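ZT_dimer domain-containing protein (Thermotoga maritima, PDB 6VDA) is the zinc-binding cytoplasmic C-terminal domain of CzcD, a cation diffusion facilitator that probably carries divalent metal ions such as zinc across the membrane. Local coordinates at residues 25-31 with 43-47; 61-65 with 77-82. All blocks are in the same frame, centred on the assembly; numbering follows the deposited sequence.

Contact 1. Residues 25-31 with 43-47; sequences VHNPHRV and EMDIE. With ZN (zinc ion), chain B; SO4 (sulfate ion), chain C.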
loop_
_atom_site.group_PDB
_atom_site.type_symbol
_atom_site.label_atom_id
_atom_site.label_comp_id
_atom_site.label_asym_id
_atom_site.label_seq_id
_atom_site.Cartn_x
_atom_site.Cartn_y
_atom_site.Cartn_z
ATOM N N VAL A 25 11.508 6.835 -9.690
ATOM C CA VAL A 25 10.604 5.647 -9.790
ATOM C C VAL A 25 11.355 4.536 -10.525
ATOM O O VAL A 25 11.893 4.812 -11.605
ATOM C CB VAL A 25 9.278 5.977 -10.495
ATOM C CG1 VAL A 25 8.535 4.717 -10.904
ATOM C CG2 VAL A 25 8.400 6.863 -9.631
ATOM N N HIS A 26 11.418 3.339 -9.943
ATOM C CA HIS A 26 12.152 2.181 -10.513
ATOM C C HIS A 26 11.256 0.940 -10.529
ATOM O O HIS A 26 10.340 0.851 -9.684
ATOM C CB HIS A 26 13.468 1.966 -9.754
ATOM C CG HIS A 26 14.436 3.081 -9.958
ATOM N ND1 HIS A 26 15.097 3.268 -11.152
ATOM C CD2 HIS A 26 14.821 4.087 -9.144
ATOM C CE1 HIS A 26 15.861 4.333 -11.060
ATOM N NE2 HIS A 26 15.700 4.859 -9.839
ATOM N N ASN A 27 11.494 0.059 -11.504
ATOM C CA ASN A 27 10.937 -1.315 -11.579
ATOM C C ASN A 27 9.448 -1.309 -11.250
ATOM O O ASN A 27 9.013 -2.016 -10.345
ATOM C CB ASN A 27 11.681 -2.253 -10.629
ATOM C CG ASN A 27 11.371 -3.711 -10.898
ATOM O OD1 ASN A 27 11.404 -4.542 -9.992
ATOM N ND2 ASN A 27 11.072 -4.028 -12.144
ATOM N N PRO A 28 8.612 -0.518 -11.959
ATOM C CA PRO A 28 7.163 -0.633 -11.810
ATOM C C PRO A 28 6.746 -2.067 -12.173
ATOM O O PRO A 28 7.196 -2.558 -13.198
ATOM C CB PRO A 28 6.583 0.395 -12.789
ATOM C CG PRO A 28 7.721 0.662 -13.773
ATOM C CD PRO A 28 8.993 0.490 -12.962
ATOM N N HIS A 29 5.955 -2.708 -11.309
ATOM C CA HIS A 29 5.497 -4.118 -11.464
ATOM C C HIS A 29 4.157 -4.309 -10.749
ATOM O O HIS A 29 3.756 -3.395 -10.001
ATOM C CB HIS A 29 6.568 -5.095 -10.956
ATOM C CG HIS A 29 6.826 -5.039 -9.485
ATOM N ND1 HIS A 29 7.517 -3.998 -8.894
ATOM C CD2 HIS A 29 6.525 -5.909 -8.489
ATOM C CE1 HIS A 29 7.618 -4.221 -7.594
ATOM N NE2 HIS A 29 7.012 -5.388 -7.317
ATOM N N ARG A 30 3.515 -5.461 -10.960
ATOM C CA ARG A 30 2.138 -5.770 -10.480
ATOM C C ARG A 30 1.214 -4.623 -10.895
ATOM O O ARG A 30 0.347 -4.207 -10.091
ATOM C CB ARG A 30 2.108 -6.008 -8.966
ATOM C CG ARG A 30 2.587 -7.391 -8.557
ATOM C CD ARG A 30 2.350 -7.691 -7.088
ATOM N NE ARG A 30 3.067 -8.889 -6.667
ATOM C CZ ARG A 30 3.053 -9.392 -5.435
ATOM N NH1 ARG A 30 2.348 -8.803 -4.480
ATOM N NH2 ARG A 30 3.747 -10.483 -5.161
ATOM N N VAL A 31 1.409 -4.128 -12.111
ATOM C CA VAL A 31 0.580 -3.038 -12.686
ATOM C C VAL A 31 -0.701 -3.673 -13.219
ATOM O O VAL A 31 -0.617 -4.487 -14.150
ATOM C CB VAL A 31 1.346 -2.258 -13.761
ATOM C CG1 VAL A 31 0.518 -1.095 -14.278
ATOM C CG2 VAL A 31 2.696 -1.794 -13.230
ATOM N N GLU A 43 -3.735 0.082 -10.053
ATOM C CA GLU A 43 -2.905 -0.308 -8.892
ATOM C C GLU A 43 -1.527 -0.720 -9.413
ATOM O O GLU A 43 -1.457 -1.266 -10.529
ATOM C CB GLU A 43 -3.637 -1.414 -8.145
ATOM C CG GLU A 43 -2.804 -2.129 -7.109
ATOM C CD GLU A 43 -3.660 -3.036 -6.246
ATOM O OE1 GLU A 43 -3.638 -2.859 -5.015
ATOM O OE2 GLU A 43 -4.372 -3.894 -6.817
ATOM N N MET A 44 -0.465 -0.440 -8.659
ATOM C CA MET A 44 0.913 -0.784 -9.080
ATOM C C MET A 44 1.846 -0.822 -7.867
ATOM O O MET A 44 1.527 -0.204 -6.834
ATOM C CB MET A 44 1.428 0.228 -10.109
ATOM C CG MET A 44 1.676 1.624 -9.560
ATOM S SD MET A 44 2.105 2.802 -10.876
ATOM C CE MET A 44 0.496 3.132 -11.588
ATOM N N ASP A 45 2.956 -1.544 -8.000
ATOM C CA ASP A 45 4.122 -1.447 -7.089
ATOM C C ASP A 45 5.190 -0.631 -7.811
ATOM O O ASP A 45 5.329 -0.826 -9.025
ATOM C CB ASP A 45 4.657 -2.828 -6.712
ATOM C CG ASP A 45 3.683 -3.641 -5.881
ATOM O OD1 ASP A 45 2.569 -3.156 -5.669
ATOM O OD2 ASP A 45 4.058 -4.746 -5.447
ATOM N N ILE A 46 5.877 0.265 -7.101
ATOM C CA ILE A 46 7.129 0.907 -7.596
ATOM C C ILE A 46 8.234 0.627 -6.581
ATOM O O ILE A 46 7.920 0.389 -5.406
ATOM C CB ILE A 46 6.943 2.419 -7.860
ATOM C CG1 ILE A 46 6.599 3.191 -6.583
ATOM C CG2 ILE A 46 5.921 2.651 -8.962
ATOM C CD1 ILE A 46 6.731 4.687 -6.720
ATOM N N GLU A 47 9.483 0.698 -7.030
ATOM C CA GLU A 47 10.682 0.642 -6.164
ATOM C C GLU A 47 11.352 2.021 -6.134
ATOM O O GLU A 47 11.401 2.702 -7.182
ATOM C CB GLU A 47 11.612 -0.456 -6.671
ATOM C CG GLU A 47 11.043 -1.837 -6.454
ATOM C CD GLU A 47 11.919 -2.958 -6.973
ATOM O OE1 GLU A 47 13.151 -2.863 -6.822
ATOM O OE2 GLU A 47 11.365 -3.912 -7.531
HETATM ZN ZN ZN B . 6.157 -5.372 -5.352
HETATM S S SO4 C . 14.232 0.875 -13.510
HETATM O O1 SO4 C . 12.863 1.194 -13.813
HETATM O O2 SO4 C . 15.017 2.079 -13.512
HETATM O O3 SO4 C . 14.747 -0.031 -14.501
HETATM O O4 SO4 C . 14.307 0.256 -12.218
#
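Strands 26-36 and 39-48 form an antiparallel β-hairpin, and two hydrogen-bonded pairs fix its register here. In the first, H26 N donates to E47 O and E47 N to H26 O, both 2.8 Å. In the second, H29 N donates to D45 O at 3.0 Å and D45 N to H29 O at 2.8 Å. Two residues lie between H26 and H29 but only I46 between D45 and E47, so a β-bulge takes up the extra residue. At the bulge P28, which has no amide hydrogen, offers a CA-H...O contact to D45 O (3.3 Å), and N27 O accepts from H29 ND1 (2.9 Å). With ND1 so engaged, H29 NE2 binds zinc at 2.1 Å beside D45 OD2 at 2.2 Å; E83 and E89 of the same chain complete the site. D45 CB sits over the imidazole face, 3.6 Å from its centroid, a CH-pi contact, while D45 OD1 accepts from H81 ND1. R30 NE forms a salt bridge with OE2 of E89, whose OE1 binds the zinc, E43 OE2 one with R34 NH1, and E47 OE1 accepts from G86 N. H26 ND1 donates to O2 of a sulfate, probably from the crystallisation liquor (2.6 Å), and N27 N to its O1 (2.9 Å). Away from the metal, V25 CG1 meets I46 CG2 and V31 CG2 meets M44 CB, both at 3.9 Å. M44 and I46 also bond through their backbones to strand 75-84, making 39-48 the central strand; helix 6-19 packs on P28 and M44, helix 54-71 on V25, M44 and I46.

Contact 2. Residues 61-65 with 77-82; sequences TVKIR and DVTIHV. With SO4 (sulfate ion), chain D; SO4 (sulfate ion), chain E.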
loop_
_atom_site.group_PDB
_atom_site.type_symbol
_atom_site.label_atom_id
_atom_site.label_comp_id
_atom_site.label_asym_id
_atom_site.label_seq_id
_atom_site.Cartn_x
_atom_site.Cartn_y
_atom_site.Cartn_z
ATOM N N THR A 61 4.148 9.475 -4.743
ATOM C CA THR A 61 2.901 8.750 -5.104
ATOM C C THR A 61 1.759 9.753 -5.327
ATOM O O THR A 61 0.931 9.508 -6.222
ATOM C CB THR A 61 2.534 7.675 -4.073
ATOM O OG1 THR A 61 2.069 8.327 -2.895
ATOM C CG2 THR A 61 3.694 6.758 -3.749
ATOM N N VAL A 62 1.702 10.837 -4.555
ATOM C CA VAL A 62 0.675 11.907 -4.725
ATOM C C VAL A 62 0.837 12.533 -6.122
ATOM O O VAL A 62 -0.172 12.626 -6.848
ATOM C CB VAL A 62 0.773 12.954 -3.599
ATOM C CG1 VAL A 62 -0.008 14.226 -3.917
ATOM C CG2 VAL A 62 0.327 12.371 -2.266
ATOM N N LYS A 63 2.060 12.922 -6.497
ATOM C CA LYS A 63 2.364 13.570 -7.805
ATOM C C LYS A 63 2.105 12.576 -8.949
ATOM O O LYS A 63 1.636 13.017 -10.017
ATOM C CB LYS A 63 3.805 14.093 -7.819
ATOM C CG LYS A 63 4.186 14.958 -9.013
ATOM C CD LYS A 63 3.720 16.402 -8.925
ATOM N N ILE A 64 2.397 11.285 -8.750
ATOM C CA ILE A 64 2.196 10.237 -9.797
ATOM C C ILE A 64 0.691 10.132 -10.075
ATOM O O ILE A 64 0.314 10.212 -11.250
ATOM C CB ILE A 64 2.824 8.883 -9.398
ATOM C CG1 ILE A 64 4.348 8.967 -9.311
ATOM C CG2 ILE A 64 2.400 7.777 -10.358
ATOM C CD1 ILE A 64 5.002 7.730 -8.732
ATOM N N ARG A 65 -0.129 9.981 -9.029
ATOM C CA ARG A 65 -1.606 9.861 -9.144
ATOM C C ARG A 65 -2.143 11.103 -9.862
ATOM O O ARG A 65 -3.031 10.951 -10.713
ATOM C CB ARG A 65 -2.276 9.718 -7.771
ATOM C CG ARG A 65 -3.799 9.733 -7.833
ATOM C CD ARG A 65 -4.503 9.334 -6.547
ATOM N NE ARG A 65 -5.148 10.477 -5.907
ATOM C CZ ARG A 65 -6.397 10.906 -6.125
ATOM N NH1 ARG A 65 -7.203 10.293 -6.978
ATOM N NH2 ARG A 65 -6.845 11.959 -5.467
ATOM N N ASP A 77 -9.217 6.316 -10.054
ATOM C CA ASP A 77 -8.221 6.361 -8.948
ATOM C C ASP A 77 -6.966 5.536 -9.283
ATOM O O ASP A 77 -7.021 4.667 -10.182
ATOM C CB ASP A 77 -8.837 5.891 -7.630
ATOM C CG ASP A 77 -8.216 6.538 -6.404
ATOM O OD1 ASP A 77 -7.100 7.086 -6.527
ATOM O OD2 ASP A 77 -8.857 6.497 -5.336
ATOM N N VAL A 78 -5.870 5.819 -8.574
ATOM C CA VAL A 78 -4.554 5.139 -8.729
ATOM C C VAL A 78 -3.956 4.953 -7.344
ATOM O O VAL A 78 -3.726 5.973 -6.682
ATOM C CB VAL A 78 -3.585 5.941 -9.614
ATOM C CG1 VAL A 78 -2.262 5.205 -9.778
ATOM C CG2 VAL A 78 -4.206 6.285 -10.961
ATOM N N THR A 79 -3.714 3.704 -6.946
ATOM C CA THR A 79 -3.043 3.334 -5.673
ATOM C C THR A 79 -1.668 2.748 -6.010
ATOM O O THR A 79 -1.596 1.850 -6.893
ATOM C CB THR A 79 -3.898 2.377 -4.832
ATOM O OG1 THR A 79 -3.987 1.134 -5.525
ATOM C CG2 THR A 79 -5.287 2.910 -4.559
ATOM N N ILE A 80 -0.639 3.247 -5.318
ATOM C CA ILE A 80 0.797 2.954 -5.571
ATOM C C ILE A 80 1.422 2.445 -4.276
ATOM O O ILE A 80 1.477 3.217 -3.320
ATOM C CB ILE A 80 1.520 4.213 -6.078
ATOM C CG1 ILE A 80 0.799 4.818 -7.283
ATOM C CG2 ILE A 80 2.977 3.903 -6.385
ATOM C CD1 ILE A 80 1.315 6.175 -7.679
ATOM N N HIS A 81 1.901 1.205 -4.279
ATOM C CA HIS A 81 2.686 0.591 -3.179
ATOM C C HIS A 81 4.168 0.902 -3.413
ATOM O O HIS A 81 4.619 0.814 -4.580
ATOM C CB HIS A 81 2.341 -0.897 -3.094
ATOM C CG HIS A 81 0.867 -1.128 -3.065
ATOM N ND1 HIS A 81 0.190 -1.748 -4.108
ATOM C CD2 HIS A 81 -0.073 -0.766 -2.160
ATOM C CE1 HIS A 81 -1.094 -1.795 -3.824
ATOM N NE2 HIS A 81 -1.284 -1.194 -2.634
ATOM N N VAL A 82 4.881 1.320 -2.366
ATOM C CA VAL A 82 6.321 1.711 -2.455
ATOM C C VAL A 82 7.175 0.636 -1.774
ATOM O O VAL A 82 6.842 0.245 -0.643
ATOM C CB VAL A 82 6.557 3.107 -1.852
ATOM C CG1 VAL A 82 8.035 3.392 -1.653
ATOM C CG2 VAL A 82 5.905 4.190 -2.705
HETATM S S SO4 D . 2.841 0.984 0.654
HETATM O O1 SO4 D . 1.514 1.372 0.255
HETATM O O2 SO4 D . 2.936 0.997 2.089
HETATM O O3 SO4 D . 3.114 -0.341 0.167
HETATM O O4 SO4 D . 3.799 1.901 0.103
HETATM S S SO4 E . 2.199 1.880 1.048
HETATM O O1 SO4 E . 1.798 0.510 0.864
HETATM O O2 SO4 E . 2.921 2.331 -0.111
HETATM O O3 SO4 E . 1.029 2.695 1.232
HETATM O O4 SO4 E . 3.041 1.986 2.207
#
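I80 packs against the helix, its CD1 lying 3.3 Å from I64 CG2 and 3.7 Å from T61 O. That carbonyl accepts from R65 N within the helix (3.0 Å); the methyl packs against it. T61 lies alongside: its CG2 is 4.0 Å from I80 CG2 and 3.5 Å from V82 CG2, while its OG1 is hydrogen-bonded back to H58 O. T61 meets both I80 and V82, I64 only I80 of the strand segment. V78 points to the same side, where M68 and L69 of the helix join it. This is the return half of a β-α-β crossover: strand 39-48 leads into helix 54-71, which packs on the sheet and delivers strand 75-84 parallel to 39-48, within the small α/β dimerisation domain of zinc transporters. The helix and strand segments run at 148° to each other, their axes 8.7 Å apart at closest approach. Where the hydrophobic contact gives out, R65 stretches along the strand, with CD 3.5 Å from V78 O, and NH1 makes a salt bridge of 3.2 Å to D77 OD1, its hydrogen bond weak. D77 OD1 also accepts from V78 N (2.7 Å). T79 and H81 point away from the helix, and H81 ND1 bonds to D45. At the other end V82 N donates to a sulfate, probably from the crystallisation liquor, modelled in two overlapping positions that cannot be filled together: 2.8 Å to O4 of chain D or 3.2 Å to O2 of chain E; V82 of the second subunit also bonds to sulfate, and V54 of that subunit packs on V82.

From the N terminus, helix 6-19 leads into strand 26-36, and contact 1 closes the first loop when the chain turns back along 39-48, 11 residues lying between its segments. The chain then enters helix 54-71, and contact 2 closes a second loop as strand 75-84 returns along it. The two loops follow in series, neither nesting nor crossing. They are joined through the sheet: H81 N and O are probably hydrogen-bonded to M44 O and I46 N, each at 2.9 Å, and V25 CG2 packs on I64 CD1 at 3.6 Å. Hairpin and crossover thereby share the central strand 39-48, and E83, just past contact 2, reaches the zinc of contact 1.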